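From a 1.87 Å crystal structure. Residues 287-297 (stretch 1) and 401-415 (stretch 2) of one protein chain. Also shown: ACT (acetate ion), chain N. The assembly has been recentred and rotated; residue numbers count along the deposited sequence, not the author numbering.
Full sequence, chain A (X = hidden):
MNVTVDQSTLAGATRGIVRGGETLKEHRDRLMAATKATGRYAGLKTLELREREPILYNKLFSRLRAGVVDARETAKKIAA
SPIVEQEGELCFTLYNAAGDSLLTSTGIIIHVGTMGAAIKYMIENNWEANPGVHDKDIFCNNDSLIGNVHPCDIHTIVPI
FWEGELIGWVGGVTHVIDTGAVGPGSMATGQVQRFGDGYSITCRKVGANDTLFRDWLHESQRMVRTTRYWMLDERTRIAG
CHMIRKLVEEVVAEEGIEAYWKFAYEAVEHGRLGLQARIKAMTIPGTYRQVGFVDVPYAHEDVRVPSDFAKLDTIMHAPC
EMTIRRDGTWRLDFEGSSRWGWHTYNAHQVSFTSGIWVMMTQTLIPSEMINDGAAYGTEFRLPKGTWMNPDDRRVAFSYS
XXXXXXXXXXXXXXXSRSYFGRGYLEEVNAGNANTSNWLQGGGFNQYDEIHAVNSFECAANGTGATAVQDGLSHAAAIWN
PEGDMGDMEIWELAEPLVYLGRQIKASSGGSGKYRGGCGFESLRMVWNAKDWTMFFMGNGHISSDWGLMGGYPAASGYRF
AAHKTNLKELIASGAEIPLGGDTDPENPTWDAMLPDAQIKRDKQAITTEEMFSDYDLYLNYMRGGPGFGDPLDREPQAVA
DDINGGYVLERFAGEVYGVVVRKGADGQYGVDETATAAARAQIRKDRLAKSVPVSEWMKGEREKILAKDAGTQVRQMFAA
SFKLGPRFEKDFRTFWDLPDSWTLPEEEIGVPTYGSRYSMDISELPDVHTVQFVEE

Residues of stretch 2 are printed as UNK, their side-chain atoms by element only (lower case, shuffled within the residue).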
ATOM      1  N   THR A 287      41.901   3.262  19.578  1.00 14.83           N
ATOM      2  CA  THR A 287      40.488   3.047  19.848  1.00 14.99           C
ATOM      3  C   THR A 287      39.829   4.367  20.261  1.00 14.90           C
ATOM      4  O   THR A 287      40.355   5.055  21.135  1.00 14.87           O
ATOM      5  CB  THR A 287      40.260   1.977  20.926  1.00 15.14           C
ATOM      6  OG1 THR A 287      40.860   0.767  20.493  1.00 15.48           O
ATOM      7  CG2 THR A 287      38.787   1.729  21.168  1.00 15.01           C
ATOM      8  N   TYR A 288      38.722   4.696  19.607  1.00 14.67           N
ATOM      9  CA  TYR A 288      37.946   5.943  19.807  1.00 14.53           C
ATOM     10  C   TYR A 288      36.532   5.551  20.273  1.00 14.54           C
ATOM     11  O   TYR A 288      35.902   4.667  19.644  1.00 14.72           O
ATOM     12  CB  TYR A 288      37.847   6.741  18.486  1.00 14.43           C
ATOM     13  CG  TYR A 288      39.195   7.127  17.866  1.00 14.67           C
ATOM     14  CD1 TYR A 288      39.968   6.187  17.162  1.00 14.97           C
ATOM     15  CD2 TYR A 288      39.682   8.415  17.954  1.00 14.71           C
ATOM     16  CE1 TYR A 288      41.200   6.515  16.625  1.00 15.19           C
ATOM     17  CE2 TYR A 288      40.910   8.758  17.398  1.00 15.09           C
ATOM     18  CZ  TYR A 288      41.672   7.811  16.738  1.00 15.14           C
ATOM     19  OH  TYR A 288      42.900   8.146  16.192  1.00 15.51           O
ATOM     20  N   ARG A 289      36.025   6.172  21.347  1.00 14.22           N
ATOM     21  CA  ARG A 289      34.727   5.820  21.912  1.00 14.08           C
ATOM     22  C   ARG A 289      33.830   7.076  21.980  1.00 13.75           C
ATOM     23  O   ARG A 289      34.265   8.123  22.438  1.00 13.62           O
ATOM     24  CB  ARG A 289      34.880   5.191  23.319  1.00 14.45           C
ATOM     25  CG  ARG A 289      35.878   4.036  23.385  1.00 14.78           C
ATOM     26  CD  ARG A 289      36.086   3.496  24.813  1.00 15.28           C
ATOM     27  NE  ARG A 289      37.248   2.577  24.828  1.00 15.70           N
ATOM     28  CZ  ARG A 289      38.527   2.948  24.912  1.00 16.29           C
ATOM     29  NH1 ARG A 289      38.910   4.242  25.072  1.00 16.38           N
ATOM     30  NH2 ARG A 289      39.455   2.019  24.889  1.00 16.68           N
ATOM     31  N   GLN A 290      32.594   6.944  21.500  1.00 13.26           N
ATOM     32  CA  GLN A 290      31.639   8.055  21.421  1.00 13.17           C
ATOM     33  C   GLN A 290      30.197   7.532  21.342  1.00 13.03           C
ATOM     34  O   GLN A 290      29.972   6.316  21.150  1.00 13.14           O
ATOM     35  CB  GLN A 290      31.969   9.002  20.250  1.00 13.06           C
ATOM     36  CG  GLN A 290      32.096   8.328  18.874  1.00 13.00           C
ATOM     37  CD  GLN A 290      33.483   7.668  18.650  1.00 13.15           C
ATOM     38  OE1 GLN A 290      34.514   8.344  18.748  1.00 12.95           O
ATOM     39  NE2 GLN A 290      33.497   6.357  18.380  1.00 13.12           N
ATOM     40  N   VAL A 291      29.222   8.437  21.504  1.00 12.81           N
ATOM     41  CA  VAL A 291      27.808   8.043  21.568  1.00 12.65           C
ATOM     42  C   VAL A 291      26.895   9.194  21.092  1.00 12.57           C
ATOM     43  O   VAL A 291      27.252  10.381  21.216  1.00 13.00           O
ATOM     44  CB  VAL A 291      27.439   7.540  22.973  1.00 12.72           C
ATOM     45  CG1 VAL A 291      27.600   8.622  24.011  1.00 12.80           C
ATOM     46  CG2 VAL A 291      26.038   6.949  23.038  1.00 12.68           C
ATOM     47  N   GLY A 292      25.733   8.835  20.531  1.00 12.21           N
ATOM     48  CA  GLY A 292      24.654   9.793  20.245  1.00 11.86           C
ATOM     49  C   GLY A 292      23.289   9.282  20.719  1.00 11.73           C
ATOM     50  O   GLY A 292      23.110   8.084  20.893  1.00 11.48           O
ATOM     51  N   PHE A 293      22.356  10.213  20.900  1.00 11.55           N
ATOM     52  CA  PHE A 293      20.990   9.962  21.350  1.00 11.60           C
ATOM     53  C   PHE A 293      20.002  10.895  20.590  1.00 11.57           C
ATOM     54  O   PHE A 293      20.408  11.957  20.059  1.00 11.38           O
ATOM     55  CB  PHE A 293      20.833  10.297  22.852  1.00 11.63           C
ATOM     56  CG  PHE A 293      21.809   9.621  23.764  1.00 11.72           C
ATOM     57  CD1 PHE A 293      23.036  10.217  24.075  1.00 11.81           C
ATOM     58  CD2 PHE A 293      21.495   8.402  24.356  1.00 11.79           C
ATOM     59  CE1 PHE A 293      23.909   9.591  24.976  1.00 11.98           C
ATOM     60  CE2 PHE A 293      22.379   7.781  25.226  1.00 11.99           C
ATOM     61  CZ  PHE A 293      23.582   8.375  25.531  1.00 11.92           C
ATOM     62  N   VAL A 294      18.703  10.533  20.620  1.00 11.79           N
ATOM     63  CA  VAL A 294      17.601  11.461  20.282  1.00 11.76           C
ATOM     64  C   VAL A 294      16.261  11.024  20.924  1.00 12.03           C
ATOM     65  O   VAL A 294      16.109   9.868  21.345  1.00 11.92           O
ATOM     66  CB  VAL A 294      17.495  11.694  18.733  1.00 11.76           C
ATOM     67  CG1 VAL A 294      16.718  10.562  18.047  1.00 11.71           C
ATOM     68  CG2 VAL A 294      16.890  13.065  18.390  1.00 11.78           C
ATOM     69  N   ASP A 295      15.321  11.965  21.031  1.00 12.29           N
ATOM     70  CA  ASP A 295      14.053  11.765  21.742  1.00 12.66           C
ATOM     71  C   ASP A 295      12.884  11.326  20.866  1.00 12.41           C
ATOM     72  O   ASP A 295      12.775  11.785  19.729  1.00 12.20           O
ATOM     73  CB  ASP A 295      13.668  13.017  22.546  1.00 13.13           C
ATOM     74  CG  ASP A 295      13.463  14.293  21.681  1.00 13.42           C
ATOM     75  OD1 ASP A 295      14.396  14.707  20.935  1.00 13.75           O
ATOM     76  OD2 ASP A 295      12.380  14.934  21.790  1.00 14.00           O
ATOM     77  N   VAL A 296      12.031  10.450  21.416  1.00 12.55           N
ATOM     78  CA  VAL A 296      10.758  10.041  20.815  1.00 12.60           C
ATOM     79  C   VAL A 296       9.610  10.251  21.836  1.00 12.65           C
ATOM     80  O   VAL A 296       9.226   9.310  22.542  1.00 12.41           O
ATOM     81  CB  VAL A 296      10.807   8.590  20.339  1.00 12.75           C
ATOM     82  CG1 VAL A 296       9.510   8.216  19.628  1.00 12.90           C
ATOM     83  CG2 VAL A 296      11.994   8.367  19.394  1.00 12.57           C
ATOM     84  N   PRO A 297       9.043  11.494  21.889  1.00 12.82           N
ATOM     85  CA  PRO A 297       8.009  11.824  22.881  1.00 13.14           C
ATOM     86  C   PRO A 297       6.576  11.425  22.441  1.00 13.15           C
ATOM     87  O   PRO A 297       5.707  12.300  22.228  1.00 12.93           O
ATOM     88  CB  PRO A 297       8.178  13.335  23.076  1.00 13.22           C
ATOM     89  CG  PRO A 297       8.719  13.834  21.790  1.00 13.16           C
ATOM     90  CD  PRO A 297       9.629  12.721  21.303  1.00 12.96           C
ATOM     91  N   UNK A 401      15.701   8.976   9.029  1.00 11.43           N
ATOM     92  CA  UNK A 401      16.719   9.992   9.335  1.00 11.50           C
ATOM     93  C   UNK A 401      16.763  10.425  10.785  1.00 11.37           C
ATOM     94  O   UNK A 401      17.833  10.763  11.253  1.00 11.69           O
ATOM     95  c   UNK A 401      18.042  10.449   3.763  1.00 11.70           C
ATOM     96  c   UNK A 401      19.338  10.103   4.047  1.00 11.68           C
ATOM     97  n   UNK A 401      15.901  11.192   4.831  1.00 11.58           N
ATOM     98  c   UNK A 401      17.208  10.778   4.820  1.00 11.70           C
ATOM     99  c   UNK A 401      18.971  10.355   6.446  1.00 11.42           C
ATOM    100  c   UNK A 401      16.524  11.104   6.994  1.00 11.45           C
ATOM    101  c   UNK A 401      16.513  11.274   8.489  1.00 11.43           C
ATOM    102  c   UNK A 401      17.646  10.728   6.179  1.00 11.54           C
ATOM    103  c   UNK A 401      15.490  11.352   6.144  1.00 11.53           C
ATOM    104  c   UNK A 401      19.799  10.048   5.370  1.00 11.63           C
ATOM    105  N   UNK A 402      15.634  10.486  11.473  1.00 11.41           N
ATOM    106  CA  UNK A 402      15.602  10.973  12.894  1.00 11.44           C
ATOM    107  C   UNK A 402      16.669  10.279  13.756  1.00 11.53           C
ATOM    108  O   UNK A 402      17.439  10.931  14.492  1.00 11.38           O
ATOM    109  c   UNK A 402      13.478  10.832  15.962  1.00 11.73           C
ATOM    110  c   UNK A 402      13.816  12.973  16.302  1.00 11.69           C
ATOM    111  n   UNK A 402      14.160  12.693  15.053  1.00 11.56           N
ATOM    112  c   UNK A 402      13.967  11.355  14.811  1.00 11.56           C
ATOM    113  c   UNK A 402      14.226  10.719  13.481  1.00 11.56           C
ATOM    114  n   UNK A 402      13.394  11.856  16.875  1.00 11.79           N
ATOM    115  N   UNK A 403      16.731   8.943  13.599  1.00 11.56           N
ATOM    116  CA  UNK A 403      17.759   8.134  14.264  1.00 11.47           C
ATOM    117  C   UNK A 403      19.094   8.176  13.546  1.00 11.42           C
ATOM    118  O   UNK A 403      20.150   8.342  14.178  1.00 11.51           O
ATOM    119  c   UNK A 403      16.212   6.456  15.498  1.00 11.59           C
ATOM    120  c   UNK A 403      15.859   5.159  15.832  1.00 11.72           C
ATOM    121  c   UNK A 403      14.917   4.900  16.799  1.00 11.91           C
ATOM    122  c   UNK A 403      14.624   7.263  17.163  1.00 11.71           C
ATOM    123  c   UNK A 403      14.286   5.955  17.466  1.00 11.83           C
ATOM    124  c   UNK A 403      17.271   6.670  14.412  1.00 11.61           C
ATOM    125  c   UNK A 403      15.577   7.522  16.179  1.00 11.68           C
ATOM    126  N   UNK A 404      19.072   8.019  12.227  1.00 11.27           N
ATOM    127  CA  UNK A 404      20.317   7.938  11.441  1.00 11.38           C
ATOM    128  C   UNK A 404      21.253   9.152  11.630  1.00 11.34           C
ATOM    129  O   UNK A 404      22.427   8.989  11.947  1.00 11.03           O
ATOM    130  c   UNK A 404      19.377   6.428   9.460  1.00 11.68           C
ATOM    131  c   UNK A 404      20.334   5.260   9.663  1.00 11.86           C
ATOM    132  c   UNK A 404      18.976   6.504   7.989  1.00 11.76           C
ATOM    133  c   UNK A 404      19.999   7.768   9.927  1.00 11.52           C
ATOM    134  N   UNK A 405      20.711  10.368  11.444  1.00 11.53           N
ATOM    135  CA  UNK A 405      21.542  11.599  11.517  1.00 11.75           C
ATOM    136  C   UNK A 405      22.042  11.861  12.951  1.00 11.96           C
ATOM    137  O   UNK A 405      23.077  12.536  13.135  1.00 11.96           O
ATOM    138  c   UNK A 405      20.829  12.862  10.970  1.00 11.77           C
ATOM    139  c   UNK A 405      19.714  13.328  11.884  1.00 11.83           C
ATOM    140  c   UNK A 405      20.302  12.628   9.563  1.00 11.77           C
ATOM    141  N   UNK A 406      21.318  11.302  13.940  1.00 11.94           N
ATOM    142  CA  UNK A 406      21.636  11.463  15.348  1.00 11.87           C
ATOM    143  C   UNK A 406      22.740  10.473  15.810  1.00 11.99           C
ATOM    144  O   UNK A 406      23.450  10.747  16.774  1.00 11.77           O
ATOM    145  c   UNK A 406      20.356  11.262  16.194  1.00 11.83           C
ATOM    146  o   UNK A 406      19.361  12.256  15.938  1.00 11.87           O
ATOM    147  N   UNK A 407      22.879   9.340  15.120  1.00 11.98           N
ATOM    148  CA  UNK A 407      23.985   8.398  15.352  1.00 12.28           C
ATOM    149  C   UNK A 407      25.256   8.753  14.576  1.00 12.33           C
ATOM    150  O   UNK A 407      26.355   8.630  15.115  1.00 12.43           O
ATOM    151  c   UNK A 407      23.529   6.990  14.991  1.00 12.27           C
ATOM    152  N   UNK A 408      25.128   9.234  13.334  1.00 12.29           N
ATOM    153  CA  UNK A 408      26.312   9.534  12.500  1.00 12.37           C
ATOM    154  C   UNK A 408      27.159  10.708  13.035  1.00 12.46           C
ATOM    155  O   UNK A 408      28.395  10.708  12.874  1.00 12.59           O
ATOM    156  c   UNK A 408      25.298   8.655  10.297  1.00 12.44           C
ATOM    157  c   UNK A 408      23.035   7.206   7.858  1.00 12.39           C
ATOM    158  c   UNK A 408      25.946   9.795  11.040  1.00 12.29           C
ATOM    159  c   UNK A 408      23.679   9.849   8.630  1.00 12.41           C
ATOM    160  c   UNK A 408      25.530   7.330  10.460  1.00 12.65           C
ATOM    161  c   UNK A 408      24.311   8.767   9.252  1.00 12.40           C
ATOM    162  c   UNK A 408      22.429   8.279   7.252  1.00 12.41           C
ATOM    163  n   UNK A 408      24.728   6.586   9.599  1.00 12.52           N
ATOM    164  c   UNK A 408      23.971   7.460   8.858  1.00 12.47           C
ATOM    165  c   UNK A 408      22.758   9.585   7.612  1.00 12.57           C
ATOM    166  N   UNK A 409      26.521  11.686  13.664  1.00 12.41           N
ATOM    167  CA  UNK A 409      27.221  12.893  14.137  1.00 12.74           C
ATOM    168  C   UNK A 409      28.406  12.591  15.078  1.00 12.87           C
ATOM    169  O   UNK A 409      29.442  13.244  14.993  1.00 12.72           O
ATOM    170  c   UNK A 409      25.675  13.455  16.047  1.00 13.21           C
ATOM    171  c   UNK A 409      26.246  13.933  14.731  1.00 13.03           C
ATOM    172  o   UNK A 409      26.899  15.208  14.895  1.00 13.34           O
ATOM    173  N   UNK A 410      28.271  11.578  15.937  1.00 13.06           N
ATOM    174  CA  UNK A 410      29.347  11.211  16.870  1.00 13.40           C
ATOM    175  C   UNK A 410      30.622  10.719  16.162  1.00 13.75           C
ATOM    176  O   UNK A 410      31.717  10.896  16.687  1.00 13.73           O
ATOM    177  c   UNK A 410      28.859  10.169  17.850  1.00 13.49           C
ATOM    178  N   UNK A 411      30.495  10.135  14.967  1.00 14.01           N
ATOM    179  CA  UNK A 411      31.655   9.604  14.255  1.00 14.82           C
ATOM    180  C   UNK A 411      32.595  10.710  13.775  1.00 14.87           C
ATOM    181  O   UNK A 411      33.808  10.516  13.742  1.00 14.14           O
ATOM    182  c   UNK A 411      30.150   7.620  13.469  1.00 16.28           C
ATOM    183  c   UNK A 411      31.258   8.663  13.105  1.00 15.34           C
ATOM    184  c   UNK A 411      30.441   6.775  14.700  1.00 16.94           C
ATOM    185  c   UNK A 411      29.796   6.678  12.326  1.00 16.78           C
ATOM    186  N   UNK A 412      32.054  11.890  13.425  1.00 15.28           N
ATOM    187  CA  UNK A 412      32.909  13.066  13.131  1.00 16.01           C
ATOM    188  C   UNK A 412      33.813  13.437  14.312  1.00 16.04           C
ATOM    189  O   UNK A 412      34.965  13.840  14.119  1.00 16.03           O
ATOM    190  c   UNK A 412      30.711  15.379   8.114  1.00 18.41           C
ATOM    191  c   UNK A 412      30.648  14.905   9.429  1.00 18.08           C
ATOM    192  c   UNK A 412      31.731  14.988  10.321  1.00 17.95           C
ATOM    193  c   UNK A 412      32.921  15.579   9.887  1.00 18.65           C
ATOM    194  c   UNK A 412      32.999  16.065   8.587  1.00 18.51           C
ATOM    195  c   UNK A 412      31.306  14.399  11.579  1.00 17.57           C
ATOM    196  c   UNK A 412      30.008  14.005  11.394  1.00 17.99           C
ATOM    197  n   UNK A 412      29.614  14.299  10.094  1.00 18.12           N
ATOM    198  c   UNK A 412      31.893  15.973   7.710  1.00 18.47           C
ATOM    199  c   UNK A 412      32.078  14.325  12.843  1.00 16.90           C
ATOM    200  N   UNK A 413      33.299  13.322  15.545  1.00 15.71           N
ATOM    201  CA  UNK A 413      34.093  13.650  16.714  1.00 15.54           C
ATOM    202  C   UNK A 413      35.286  12.705  16.896  1.00 15.70           C
ATOM    203  O   UNK A 413      36.419  13.142  17.184  1.00 15.69           O
ATOM    204  c   UNK A 413      32.150  14.739  17.961  1.00 15.43           C
ATOM    205  c   UNK A 413      29.908  13.378  19.975  1.00 14.84           C
ATOM    206  c   UNK A 413      33.239  13.682  17.994  1.00 15.60           C
ATOM    207  n   UNK A 413      28.972  13.858  19.142  1.00 14.54           N
ATOM    208  c   UNK A 413      31.605  15.102  19.370  1.00 15.15           C
ATOM    209  n   UNK A 413      29.608  12.305  20.724  1.00 15.00           N
ATOM    210  n   UNK A 413      31.123  13.936  20.105  1.00 14.97           N
ATOM    211  N   UNK A 414      35.053  11.406  16.720  1.00 15.53           N
ATOM    212  CA  UNK A 414      36.161  10.456  16.809  1.00 15.88           C
ATOM    213  C   UNK A 414      37.238  10.690  15.773  1.00 15.93           C
ATOM    214  O   UNK A 414      38.431  10.760  16.102  1.00 15.89           O
ATOM    215  N   UNK A 415      36.825  10.794  14.504  1.00 15.60           N
ATOM    216  CA  UNK A 415      37.788  11.110  13.440  1.00 15.60           C
ATOM    217  C   UNK A 415      38.515  12.421  13.680  1.00 15.57           C
ATOM    218  O   UNK A 415      39.723  12.508  13.416  1.00 15.84           O
ATOM    219  c   UNK A 415      36.924   9.812  11.296  1.00 15.68           C
ATOM    220  c   UNK A 415      36.112  10.050  10.012  1.00 15.64           C
ATOM    221  c   UNK A 415      38.254   9.195  10.935  1.00 15.92           C
ATOM    222  c   UNK A 415      37.141  11.127  12.040  1.00 15.51           C
TER
HETATM  223  C   ACT N 802      15.959  12.688   1.817  1.00 13.46           C
HETATM  224  O   ACT N 802      15.027  12.159   2.464  1.00 13.13           O
HETATM  225  OXT ACT N 802      16.181  12.342   0.637  1.00 13.94           O
HETATM  226  CH3 ACT N 802      16.805  13.747   2.471  1.00 13.57           C
HETATM  227  O   HOH W   1      26.389  12.635  19.364  1.00 12.10           O
HETATM  228  O   HOH W   2      30.764  10.867  22.902  1.00 12.25           O

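Position 401 carries one carbon, then fused five- and six-membered rings of eight carbons and one nitrogen: tryptophan. W401 lies out of reach of the strand; its NE1 donates to acetate O at 2.7 Å.

Position 402 has one carbon and a five-membered ring of three carbons and two nitrogens, so it is histidine. The CA-to-CB bond of H402 points sideways, yet the ring swings to the strand, where NE2 donates to D295 O at 2.9 Å and V294 CG1 packs over one face, 4.0 Å from the ring centroid. A flat ring with a polar edge serves both contacts.

Position 403, one carbon and a ring of six carbons, is phenylalanine. F403 CE1 meets V296 CG2 at 3.6 Å and CD1 meets V294 CG1 at 3.7 Å, apolar pairings.

Position 404, four carbons forked at the second, is leucine; position 405, one carbon bearing two others, is valine. Both are out of reach of the strand, apolar side chains in buried sites.

Position 406 has a carbon and an oxygen: serine. S406 OG turns back to donate to H402 O at 2.7 Å, which settles the hydroxyl in a buried site while it lies 3.4 Å from V294 CB. Its own carbonyl oxygen finds no partner.

Position 407, a single carbon directed away, is alanine, small and apolar. Position 408, a carbon and fused rings with one nitrogen, is tryptophan, out of reach; position 409, a carbon bearing one oxygen and one carbon, is threonine, set sideways. Both are buried, their polar atoms satisfied elsewhere in the structure.

Position 410 has one carbon, pointing toward the strand: alanine. A410 CB reaches V291 O at 3.7 Å and Q290 CG at 3.9 Å, a small group fitting a close approach.

Position 411, a forked four-carbon chain, is leucine, and 412, fused rings with one nitrogen, is tryptophan; both start away, bulky and buried.

Position 413 has three carbons, a nitrogen, and a carbon carrying two nitrogens: arginine. Its long chain starts sideways but brings R413 NH2 to donate to V291 O at 3.1 Å; two waters also link the guanidinium to V291.

Position 414, without side-chain atoms, is glycine. Q290 OE1 sits 3.3 Å from G414 CA; an ideal CB would clash with it. Position 415, a forked four-carbon chain pointing away, is leucine, apolar and buried.

The helix runs nearly antiparallel to the strand, their axes approaching to 6.6 Å. G414 and G292 leave room: an ideal CB on G292 would lie 2.4 Å from S406 O. H402 and R413, near the helix stretch's two ends, tie the carbonyls of D295 and V291, while F403 adds apolar packing.

Stretch 2 (401-415) WHFLVSAWTALWRGL
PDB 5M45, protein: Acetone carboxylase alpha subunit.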